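Local atomic coordinates of Atu0111 protein (Agrobacterium tumefaciens, PDB entry 2FSQ), a protein that is of unknown function but, as a likely relative of the 2H phosphoesterases, may act on RNA or nucleotide phosphoesters. Residues M133-L138 with K208-A213. Residues are numbered along the deposited sequence; the frame is centred on the assembly and turned at random. Where two conformers were deposited one is given.
Sequences MRVTGL and KLRVAA
V135 packs against L209 and R210 where strand 133-138, outermost in a three-stranded antiparallel sheet, runs nearly antiparallel (169°) to helix 208-212, the end of helix 195-212, a helix-on-sheet layer within an alpha-beta fold of the 2H clan. No direct hydrogen bond joins the two segments; apolar contacts and two bridging waters link them. The CB of V135 heads for the helix, and in the conformer described, one of two deposited, a chi1 of 63° sets CG1 between the backbone N and the carbonyl carbon. There CG1 lies 3.7 Å from CG of R210 and 4.0 Å from CD2 of L209, the valine and leucine side chains crossing at about a right angle. Its other methyl, CG2, lies 4.2 Å from the same L209 CD2. Three residues further along the strand, CD2 of L138 also reaches this leucine methyl, and M143 of the neighbouring strand touches all three apolar side chains. At the outer margin the aliphatic part of R210 passes V135 O before the chain bends at chi3 (73°). One water, in plane at the edges of both guanidinium groups, accepts from R210 NE and, over a longer 3.3 Å, from R134 NH1, and donates to V135 O; this sharing probably eases the approach of the two like charges. A second water ties the strand to the first residue beyond the helix, accepting from V135 N at 2.8 Å and donating to A213 O at 2.7 Å.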
# COMPACT_ATOMS: atom_id res chain seq x y z
N MSE A 133 13.07 -1.15 6.31
CA MSE A 133 12.11 -2.23 6.08
C MSE A 133 12.71 -3.24 5.10
O MSE A 133 13.59 -2.88 4.29
CB MSE A 133 10.80 -1.67 5.50
CG MSE A 133 10.20 -0.50 6.27
SE MSE A 133 9.54 -1.00 8.04
CE MSE A 133 7.98 -2.08 7.59
N ARG A 134 12.23 -4.47 5.16
CA ARG A 134 12.65 -5.54 4.24
C ARG A 134 11.42 -6.28 3.75
O ARG A 134 10.38 -6.31 4.43
CB ARG A 134 13.63 -6.52 4.88
CG ARG A 134 13.09 -7.25 6.06
CD ARG A 134 14.21 -8.12 6.59
NE ARG A 134 13.91 -8.67 7.91
CZ ARG A 134 13.51 -9.91 8.09
NH1 ARG A 134 13.33 -10.71 7.04
NH2 ARG A 134 13.27 -10.35 9.31
N VAL A 135 11.54 -6.89 2.57
CA VAL A 135 10.44 -7.69 2.01
C VAL A 135 10.47 -9.13 2.54
O VAL A 135 11.50 -9.80 2.50
CB VAL A 135 10.45 -7.67 0.44
CG1 VAL A 135 11.72 -8.29 -0.15
CG2 VAL A 135 9.18 -8.35 -0.13
N THR A 136 9.32 -9.59 3.03
CA THR A 136 9.21 -10.91 3.64
C THR A 136 8.31 -11.86 2.86
O THR A 136 8.36 -13.07 3.08
CB THR A 136 8.71 -10.82 5.07
OG1 THR A 136 7.46 -10.13 5.08
CG2 THR A 136 9.69 -10.01 5.91
N GLY A 137 7.49 -11.33 1.94
CA GLY A 137 6.59 -12.20 1.18
C GLY A 137 6.19 -11.52 -0.10
O GLY A 137 6.29 -10.30 -0.20
N LEU A 138 5.71 -12.31 -1.06
CA LEU A 138 5.18 -11.80 -2.33
C LEU A 138 3.86 -12.48 -2.61
O LEU A 138 3.68 -13.67 -2.36
CB LEU A 138 6.12 -12.11 -3.50
CG LEU A 138 7.32 -11.27 -3.88
CD1 LEU A 138 7.84 -11.74 -5.23
CD2 LEU A 138 6.94 -9.81 -3.93
N LYS A 208 14.86 -13.75 -5.30
CA LYS A 208 15.62 -12.86 -6.17
C LYS A 208 15.53 -11.41 -5.68
O LYS A 208 16.54 -10.70 -5.64
CB LYS A 208 15.14 -12.98 -7.63
CG LYS A 208 15.87 -12.10 -8.63
CD LYS A 208 15.29 -12.25 -10.03
CE LYS A 208 16.00 -11.34 -11.00
NZ LYS A 208 15.52 -11.48 -12.39
N LEU A 209 14.34 -11.00 -5.27
CA LEU A 209 14.13 -9.64 -4.78
C LEU A 209 14.86 -9.39 -3.45
O LEU A 209 15.46 -8.32 -3.27
CB LEU A 209 12.62 -9.37 -4.62
CG LEU A 209 12.22 -8.00 -4.13
CD1 LEU A 209 12.71 -6.90 -5.05
CD2 LEU A 209 10.71 -7.94 -4.01
N ARG A 210 14.79 -10.35 -2.54
CA ARG A 210 15.48 -10.24 -1.24
C ARG A 210 16.99 -10.09 -1.39
O ARG A 210 17.64 -9.37 -0.62
CB ARG A 210 15.16 -11.44 -0.35
CG ARG A 210 13.76 -11.40 0.25
CD ARG A 210 13.51 -12.65 1.10
NE ARG A 210 14.26 -12.58 2.34
CZ ARG A 210 14.85 -13.62 2.93
NH1 ARG A 210 14.80 -14.83 2.39
NH2 ARG A 210 15.50 -13.43 4.08
N VAL A 211 17.56 -10.75 -2.39
CA VAL A 211 18.99 -10.59 -2.68
C VAL A 211 19.30 -9.24 -3.32
O VAL A 211 20.28 -8.59 -2.97
CB VAL A 211 19.52 -11.75 -3.56
CG1 VAL A 211 20.96 -11.47 -4.03
CG2 VAL A 211 19.45 -13.08 -2.80
N ALA A 212 18.46 -8.83 -4.27
CA ALA A 212 18.71 -7.59 -5.01
C ALA A 212 18.43 -6.35 -4.18
O ALA A 212 19.03 -5.29 -4.41
CB ALA A 212 17.87 -7.56 -6.28
N ALA A 213 17.50 -6.47 -3.23
CA ALA A 213 17.07 -5.33 -2.41
C ALA A 213 16.87 -5.84 -0.98
O ALA A 213 15.74 -5.97 -0.53
CB ALA A 213 15.77 -4.73 -2.95
O HOH W 1 13.94 -10.20 3.85
O HOH W 2 14.18 -6.87 1.54